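Local atomic coordinates of CD1-2 antigen (Gallus gallus, PDB entry 3DBX), a protein that probably binds lipid antigens in a hydrophobic groove and displays them at the cell surface for T cells, as other CD1 glycoproteins do. Residues A[25-30]-A[83-88]; A[31-34]-A[40-43]; A[117-120]-A[126-129]. One frame throughout, in Å; residues are numbered along the deposited sequence.

From the N terminus, strand 27-35 supplies one side of two contacts. Near its beginning, Ser26 and Thr27 meet His85 of helix 77-89 in interaction 1, and its second half pairs with strand 38-43 in interaction 2. Because residues 31-43 fall between 25-30 and 83-88, the hairpin of interaction 2 nests inside the much longer loop closed by interaction 1; the two touch where Leu29 packs on Leu43. Interaction 3 follows in series and closes the hairpin of strands 113-121 and 124-130, farther across the same eight-stranded antiparallel sheet. Met84 of the helix packs on Ile119 there. Interaction 1 ties the sheet to helix 77-89, while interactions 2 and 3 join neighbouring strands within it.

Interaction 1 of 3, residues A[25-30]-A[83-88]; sequences SSTELT and FMHEMT. With PLM (palmitic acid), chain F.
The His85 imidazole meets Thr27 at its edge: Thr27 OG1 lies in the ring plane, 3.1 Å from His85 NE2. Ser26 O is close to the same plane, 4.0 Å from His85 CE1. The second ring, Phe83, carries Met87 CG over one face, displaced toward the rim, and palmitic acid comes to it obliquely, with C7 of the lipid 3.6 Å from Phe83 CG.

Thr27 and His85 are joined by one nearly straight hydrogen bond (163°), in which either group could be the donor. His85 CG is anti to its carbonyl carbon (chi1 -84°), which swings the imidazole off the helix toward the strand. Thr27 OG1 takes the matching place beside its own backbone N and faces the ring. Because His85 ND1 is also hydrogen-bonded, to the OH of Tyr95, whose ring meets the imidazole with planes about 40° apart, both ring nitrogens are engaged and the rotation of the imidazole is fixed from two sides.

The contact is small, burying 92 Å² in all, and lies near the surface, beside the sugar that touches Ser25 and Ser26. It joins Thr27 to helix 77-89, the helix that walls the lipid-filled groove on this side. Thr27 and Leu29 also pack on Ile81 of the same helix, and both Thr27 and His85 touch Leu21 of strand 12-21. On the groove side, Phe83 reaches Leu152 and Met84 and Met87 reach Met148, both residues of helix 143-154, while Met84 and Thr88 rest on Phe99 of strand 97-107.

Interaction 2 of 3, residues A[31-34]-A[40-43]; sequences GMAL and IMVL
A classic beta bulge interrupts the pairing: Ile40 and Met41 both stand opposite Ala33. Ala33 O accepts Ile40 N at 2.8 Å, while Met41 N offers the same oxygen only a weak, long bond of 3.5 Å. The extra residue is taken up at Ile40, whose psi of -41° departs from an extended backbone. Past the bulge regular antiparallel pairing resumes, the strands running at 175° to each other. Ala33 N donates to Met41 O at 2.9 Å, and Leu43 N to Gly31 O at 2.8 Å. At that end water 1 is inserted between the strands, accepting from Gly31 N (3.0 Å) and donating to Leu43 O, so that it bridges two backbone groups that have no direct bond to each other.

The two regular pairs put their side chains on different faces. Met32 and Val42, a non-hydrogen-bonded pair, lie side by side and point the same way, with Met32 CG 3.8 Å from Val42 CG2. Met32 CG is anti to its backbone N (chi1 -169°) and the chain bends only at its last torsion, bringing CE also near that methyl. On the other face Ala33 CB meets the methyl end of Met41, at 4.0 Å from CE. Met41 packs on Tyr173 of helix 156-180, as does Ile40 at the bulge, and Ala33 on Phe13 and Leu15 of strand 12-21. Met32 and Val42 each pack on an acidic side chain of the other protein chain, and the N-linked sugar at Asn51 touches Val42.

Such a bulged hairpin, with one face under the helices and the other against a partner chain, belongs to the antiparallel platform of the MHC class I fold, whose sheet in CD1 proteins floors the lipid groove.

Interaction 3 of 3, residues A[117-120]-A[126-129]; sequences VNIG and LVTY
Ile119 runs alongside Val127, the two side chains pointing the same way from paired strands. At its base, Ile119 CB meets Val127 CG2 at 3.8 Å. CG1, anti to the carbonyl carbon of Ile119 (chi1 -53°), continues past that methyl at 4.1 Å. The extended second torsion then carries CD1 onward, still 3.9 Å from the same Val127 CG2, so one methyl group accompanies the whole main branch. The other branch, CG2, turns to Leu126 CD2 at 4.4 Å, and also packs on Met84 of helix 77-89.

Ile119 O is gripped by two N-H groups. Leu126 and Val127 both face Ile119, a classic beta bulge, and the oxygen accepts from Leu126 N at 2.9 Å, in the carbonyl plane, and from Val127 N at 3.2 Å, tilted from it. In return Ile119 N donates to Val127 O. Val117 CB and Tyr129 CB, 3.9 Å apart, extend the same apolar face. On the opposite face, Asn118 packs against an aromatic side chain of the other protein chain.

The apolar face looks into the groove: palmitic acid touches Val117 and Ile119, Trp136 of strand 135-138 packs on Val117, Ile119 and Val127, and helices 143-154 and 156-180 lie over Leu126 and Tyr129 respectively, Tyr129 OH hydrogen-bonding to Ser159.

Interaction 1 of 3, residues A[25-30]-A[83-88]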
loop_
_atom_site.group_PDB
_atom_site.type_symbol
_atom_site.label_atom_id
_atom_site.label_comp_id
_atom_site.label_asym_id
_atom_site.label_seq_id
_atom_site.Cartn_x
_atom_site.Cartn_y
_atom_site.Cartn_z
ATOM N N SER A 25 -21.656 9.747 -18.374
ATOM C CA SER A 25 -21.006 8.898 -19.375
ATOM C C SER A 25 -19.567 8.475 -19.058
ATOM O O SER A 25 -18.894 7.875 -19.909
ATOM C CB SER A 25 -21.058 9.575 -20.756
ATOM O OG SER A 25 -20.967 10.992 -20.667
ATOM N N SER A 26 -19.091 8.755 -17.846
ATOM C CA SER A 26 -17.689 8.493 -17.540
ATOM C C SER A 26 -17.423 7.677 -16.258
ATOM O O SER A 26 -17.844 8.046 -15.154
ATOM C CB SER A 26 -16.868 9.796 -17.557
ATOM O OG SER A 26 -15.478 9.542 -17.402
ATOM N N THR A 27 -16.730 6.557 -16.437
ATOM C CA THR A 27 -16.176 5.804 -15.332
ATOM C C THR A 27 -14.696 5.631 -15.599
ATOM O O THR A 27 -14.289 5.293 -16.718
ATOM C CB THR A 27 -16.812 4.393 -15.178
ATOM O OG1 THR A 27 -18.231 4.471 -15.338
ATOM C CG2 THR A 27 -16.499 3.819 -13.807
ATOM N N GLU A 28 -13.896 5.850 -14.563
ATOM C CA GLU A 28 -12.500 5.514 -14.601
ATOM C C GLU A 28 -12.294 4.426 -13.557
ATOM O O GLU A 28 -12.719 4.543 -12.405
ATOM C CB GLU A 28 -11.640 6.747 -14.314
ATOM N N LEU A 29 -11.653 3.342 -13.942
ATOM C CA LEU A 29 -11.481 2.267 -12.965
ATOM C C LEU A 29 -10.035 1.997 -12.632
ATOM O O LEU A 29 -9.160 2.100 -13.483
ATOM C CB LEU A 29 -12.119 0.968 -13.454
ATOM C CG LEU A 29 -13.623 0.839 -13.727
ATOM C CD1 LEU A 29 -13.851 -0.510 -14.387
ATOM C CD2 LEU A 29 -14.421 0.920 -12.445
ATOM N N THR A 30 -9.803 1.618 -11.383
ATOM C CA THR A 30 -8.562 0.950 -11.002
ATOM C C THR A 30 -8.935 -0.226 -10.122
ATOM O O THR A 30 -9.971 -0.209 -9.452
ATOM C CB THR A 30 -7.601 1.892 -10.208
ATOM O OG1 THR A 30 -8.257 2.338 -9.017
ATOM C CG2 THR A 30 -7.226 3.103 -11.043
ATOM N N PHE A 83 -24.378 -0.670 -10.873
ATOM C CA PHE A 83 -24.969 -0.565 -9.544
ATOM C C PHE A 83 -24.566 0.734 -8.835
ATOM O O PHE A 83 -25.379 1.320 -8.119
ATOM C CB PHE A 83 -24.568 -1.752 -8.673
ATOM C CG PHE A 83 -25.208 -1.742 -7.312
ATOM C CD1 PHE A 83 -26.568 -2.025 -7.164
ATOM C CD2 PHE A 83 -24.454 -1.441 -6.178
ATOM C CE1 PHE A 83 -27.163 -2.013 -5.907
ATOM C CE2 PHE A 83 -25.043 -1.419 -4.915
ATOM C CZ PHE A 83 -26.394 -1.707 -4.778
ATOM N N MET A 84 -23.319 1.174 -9.024
ATOM C CA MET A 84 -22.856 2.418 -8.384
ATOM C C MET A 84 -23.444 3.671 -9.041
ATOM O O MET A 84 -23.888 4.579 -8.337
ATOM C CB MET A 84 -21.338 2.481 -8.307
ATOM C CG MET A 84 -20.676 1.393 -7.417
ATOM S SD MET A 84 -21.368 1.199 -5.751
ATOM C CE MET A 84 -20.438 -0.223 -5.178
ATOM N N HIS A 85 -23.475 3.710 -10.374
ATOM C CA HIS A 85 -24.192 4.774 -11.104
ATOM C C HIS A 85 -25.659 4.868 -10.695
ATOM O O HIS A 85 -26.209 5.962 -10.622
ATOM C CB HIS A 85 -24.098 4.589 -12.624
ATOM C CG HIS A 85 -22.848 5.145 -13.235
ATOM N ND1 HIS A 85 -22.680 6.487 -13.499
ATOM C CD2 HIS A 85 -21.708 4.538 -13.641
ATOM C CE1 HIS A 85 -21.489 6.685 -14.038
ATOM N NE2 HIS A 85 -20.880 5.516 -14.135
ATOM N N GLU A 86 -26.282 3.719 -10.435
ATOM C CA GLU A 86 -27.693 3.644 -10.055
ATOM C C GLU A 86 -27.995 4.185 -8.660
ATOM O O GLU A 86 -29.033 4.812 -8.447
ATOM C CB GLU A 86 -28.201 2.201 -10.118
ATOM C CG GLU A 86 -27.937 1.435 -11.412
ATOM C CD GLU A 86 -28.260 2.221 -12.672
ATOM O OE1 GLU A 86 -29.464 2.419 -12.963
ATOM O OE2 GLU A 86 -27.299 2.617 -13.377
ATOM N N MET A 87 -27.114 3.898 -7.708
ATOM C CA MET A 87 -27.308 4.327 -6.319
ATOM C C MET A 87 -27.079 5.832 -6.162
ATOM O O MET A 87 -27.736 6.489 -5.350
ATOM C CB MET A 87 -26.392 3.539 -5.369
ATOM C CG MET A 87 -26.676 2.031 -5.288
ATOM S SD MET A 87 -28.280 1.563 -4.589
ATOM C CE MET A 87 -29.318 1.419 -6.048
ATOM N N THR A 88 -26.130 6.357 -6.939
ATOM C CA THR A 88 -25.902 7.792 -7.047
ATOM C C THR A 88 -27.173 8.453 -7.555
ATOM O O THR A 88 -27.635 9.437 -6.995
ATOM C CB THR A 88 -24.720 8.102 -7.995
ATOM O OG1 THR A 88 -23.582 7.329 -7.608
ATOM C CG2 THR A 88 -24.339 9.561 -7.924
HETATM C C1 PLM F . -27.877 -3.456 -11.087
HETATM O O1 PLM F . -27.123 -3.038 -12.003
HETATM O O2 PLM F . -28.829 -2.727 -10.724
HETATM C C2 PLM F . -27.657 -4.805 -10.425
HETATM C C3 PLM F . -26.203 -5.263 -10.569
HETATM C C4 PLM F . -25.908 -6.520 -9.754
HETATM C C5 PLM F . -25.398 -6.194 -8.348
HETATM C C6 PLM F . -23.889 -5.939 -8.286
HETATM C C7 PLM F . -23.529 -4.888 -7.237
HETATM C C8 PLM F . -22.911 -5.515 -5.999
HETATM C C9 PLM F . -21.809 -4.627 -5.427
HETATM C CA PLM F . -21.162 -5.338 -4.243
HETATM C CB PLM F . -19.656 -5.115 -4.177
HETATM C CC PLM F . -18.869 -6.239 -4.841
HETATM C CD PLM F . -18.399 -7.283 -3.837
HETATM C CE PLM F . -18.054 -8.556 -4.579
HETATM C CF PLM F . -16.692 -9.097 -4.166
HETATM C CG PLM F . -16.007 -9.784 -5.342
#

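Interaction 2 of 3, residues A[31-34]-A[40-43]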
loop_
_atom_site.group_PDB
_atom_site.type_symbol
_atom_site.label_atom_id
_atom_site.label_comp_id
_atom_site.label_asym_id
_atom_site.label_seq_id
_atom_site.Cartn_x
_atom_site.Cartn_y
_atom_site.Cartn_z
ATOM N N GLY A 31 -8.111 -1.259 -10.144
ATOM C CA GLY A 31 -8.317 -2.380 -9.241
ATOM C C GLY A 31 -7.112 -3.294 -9.228
ATOM O O GLY A 31 -6.384 -3.436 -10.233
ATOM N N MET A 32 -6.898 -3.901 -8.074
ATOM C CA MET A 32 -5.760 -4.813 -7.870
ATOM C C MET A 32 -6.164 -6.003 -7.046
ATOM O O MET A 32 -6.960 -5.866 -6.138
ATOM C CB MET A 32 -4.661 -4.092 -7.115
ATOM C CG MET A 32 -3.356 -4.887 -7.119
ATOM S SD MET A 32 -2.128 -3.957 -6.260
ATOM C CE MET A 32 -2.143 -2.429 -7.174
ATOM N N ALA A 33 -5.612 -7.170 -7.369
ATOM C CA ALA A 33 -5.714 -8.339 -6.515
ATOM C C ALA A 33 -4.331 -8.682 -5.974
ATOM O O ALA A 33 -3.359 -8.722 -6.742
ATOM C CB ALA A 33 -6.278 -9.522 -7.300
ATOM N N LEU A 34 -4.260 -8.994 -4.679
ATOM C CA LEU A 34 -2.981 -9.272 -3.983
ATOM C C LEU A 34 -3.055 -10.594 -3.253
ATOM O O LEU A 34 -4.077 -10.899 -2.677
ATOM C CB LEU A 34 -2.699 -8.185 -2.913
ATOM C CG LEU A 34 -2.417 -6.727 -3.260
ATOM C CD1 LEU A 34 -2.344 -5.971 -1.950
ATOM C CD2 LEU A 34 -1.079 -6.598 -3.890
ATOM N N ILE A 40 -1.197 -9.842 -8.024
ATOM C CA ILE A 40 -1.486 -11.053 -8.822
ATOM C C ILE A 40 -2.125 -10.637 -10.149
ATOM O O ILE A 40 -1.804 -11.186 -11.212
ATOM C CB ILE A 40 -2.432 -12.040 -8.021
ATOM C CG1 ILE A 40 -1.689 -12.655 -6.852
ATOM C CG2 ILE A 40 -2.935 -13.159 -8.871
ATOM C CD1 ILE A 40 -0.270 -13.015 -7.175
ATOM N N MET A 41 -3.031 -9.660 -10.053
ATOM C CA MET A 41 -3.832 -9.187 -11.175
ATOM C C MET A 41 -4.029 -7.698 -11.002
ATOM O O MET A 41 -4.163 -7.214 -9.878
ATOM C CB MET A 41 -5.205 -9.868 -11.195
ATOM C CG MET A 41 -5.185 -11.266 -11.742
ATOM S SD MET A 41 -6.796 -12.071 -11.881
ATOM C CE MET A 41 -7.323 -12.112 -10.164
ATOM N N VAL A 42 -4.023 -6.970 -12.101
ATOM C CA VAL A 42 -4.325 -5.549 -12.037
ATOM C C VAL A 42 -5.338 -5.239 -13.134
ATOM O O VAL A 42 -5.223 -5.720 -14.259
ATOM C CB VAL A 42 -3.015 -4.699 -12.126
ATOM C CG1 VAL A 42 -3.238 -3.298 -12.660
ATOM C CG2 VAL A 42 -2.372 -4.608 -10.739
ATOM N N LEU A 43 -6.355 -4.462 -12.801
ATOM C CA LEU A 43 -7.356 -4.136 -13.787
ATOM C C LEU A 43 -6.753 -3.100 -14.746
ATOM O O LEU A 43 -6.155 -2.122 -14.290
ATOM C CB LEU A 43 -8.614 -3.613 -13.081
ATOM C CG LEU A 43 -9.829 -3.270 -13.953
ATOM C CD1 LEU A 43 -10.499 -4.539 -14.373
ATOM C CD2 LEU A 43 -10.838 -2.355 -13.235
HETATM O O HOH W 1 -5.965 -0.721 -12.151
#

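Interaction 3 of 3, residues A[117-120]-A[126-129]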
loop_
_atom_site.group_PDB
_atom_site.type_symbol
_atom_site.label_atom_id
_atom_site.label_comp_id
_atom_site.label_asym_id
_atom_site.label_seq_id
_atom_site.Cartn_x
_atom_site.Cartn_y
_atom_site.Cartn_z
ATOM N N VAL A 117 -16.257 -7.951 3.028
ATOM C CA VAL A 117 -16.497 -7.019 1.928
ATOM C C VAL A 117 -16.871 -5.655 2.489
ATOM O O VAL A 117 -17.886 -5.516 3.193
ATOM C CB VAL A 117 -17.622 -7.437 0.980
ATOM C CG1 VAL A 117 -17.704 -6.427 -0.174
ATOM C CG2 VAL A 117 -17.399 -8.831 0.439
ATOM N N ASN A 118 -16.053 -4.654 2.157
ATOM C CA ASN A 118 -16.294 -3.271 2.565
ATOM C C ASN A 118 -16.459 -2.313 1.386
ATOM O O ASN A 118 -15.638 -2.304 0.481
ATOM C CB ASN A 118 -15.119 -2.790 3.420
ATOM C CG ASN A 118 -14.995 -3.542 4.721
ATOM O OD1 ASN A 118 -15.965 -4.062 5.242
ATOM N ND2 ASN A 118 -13.798 -3.606 5.246
ATOM N N ILE A 119 -17.502 -1.485 1.422
ATOM C CA ILE A 119 -17.694 -0.421 0.423
ATOM C C ILE A 119 -17.554 0.967 1.061
ATOM O O ILE A 119 -18.129 1.223 2.104
ATOM C CB ILE A 119 -19.078 -0.538 -0.309
ATOM C CG1 ILE A 119 -19.251 -1.951 -0.900
ATOM C CG2 ILE A 119 -19.183 0.484 -1.404
ATOM C CD1 ILE A 119 -20.595 -2.228 -1.592
ATOM N N GLY A 120 -16.791 1.852 0.418
ATOM C CA GLY A 120 -16.713 3.252 0.810
ATOM C C GLY A 120 -17.190 4.213 -0.272
ATOM O O GLY A 120 -17.207 3.880 -1.472
ATOM N N LEU A 126 -19.044 3.212 3.934
ATOM C CA LEU A 126 -20.420 3.404 3.457
ATOM C C LEU A 126 -21.347 2.244 3.844
ATOM O O LEU A 126 -22.365 2.483 4.478
ATOM C CB LEU A 126 -20.465 3.671 1.942
ATOM C CG LEU A 126 -21.851 3.853 1.295
ATOM C CD1 LEU A 126 -22.545 5.084 1.833
ATOM C CD2 LEU A 126 -21.760 3.902 -0.232
ATOM N N VAL A 127 -21.006 1.011 3.445
ATOM C CA VAL A 127 -21.722 -0.219 3.881
ATOM C C VAL A 127 -20.770 -1.419 4.053
ATOM O O VAL A 127 -19.731 -1.500 3.386
ATOM C CB VAL A 127 -22.913 -0.632 2.936
ATOM C CG1 VAL A 127 -24.032 0.392 2.971
ATOM C CG2 VAL A 127 -22.451 -0.867 1.499
ATOM N N THR A 128 -21.109 -2.348 4.947
ATOM C CA THR A 128 -20.297 -3.568 5.081
ATOM C C THR A 128 -21.121 -4.857 4.969
ATOM O O THR A 128 -22.298 -4.863 5.292
ATOM C CB THR A 128 -19.421 -3.566 6.370
ATOM O OG1 THR A 128 -18.456 -4.626 6.293
ATOM C CG2 THR A 128 -20.258 -3.739 7.618
ATOM N N TYR A 129 -20.498 -5.937 4.499
ATOM C CA TYR A 129 -21.201 -7.213 4.365
ATOM C C TYR A 129 -20.911 -8.181 5.510
ATOM O O TYR A 129 -19.778 -8.610 5.713
ATOM C CB TYR A 129 -20.951 -7.862 2.994
ATOM C CG TYR A 129 -21.621 -9.214 2.816
ATOM C CD1 TYR A 129 -23.016 -9.328 2.788
ATOM C CD2 TYR A 129 -20.864 -10.386 2.691
ATOM C CE1 TYR A 129 -23.638 -10.566 2.629
ATOM C CE2 TYR A 129 -21.490 -11.644 2.535
ATOM C CZ TYR A 129 -22.874 -11.716 2.505
ATOM O OH TYR A 129 -23.511 -12.931 2.354
#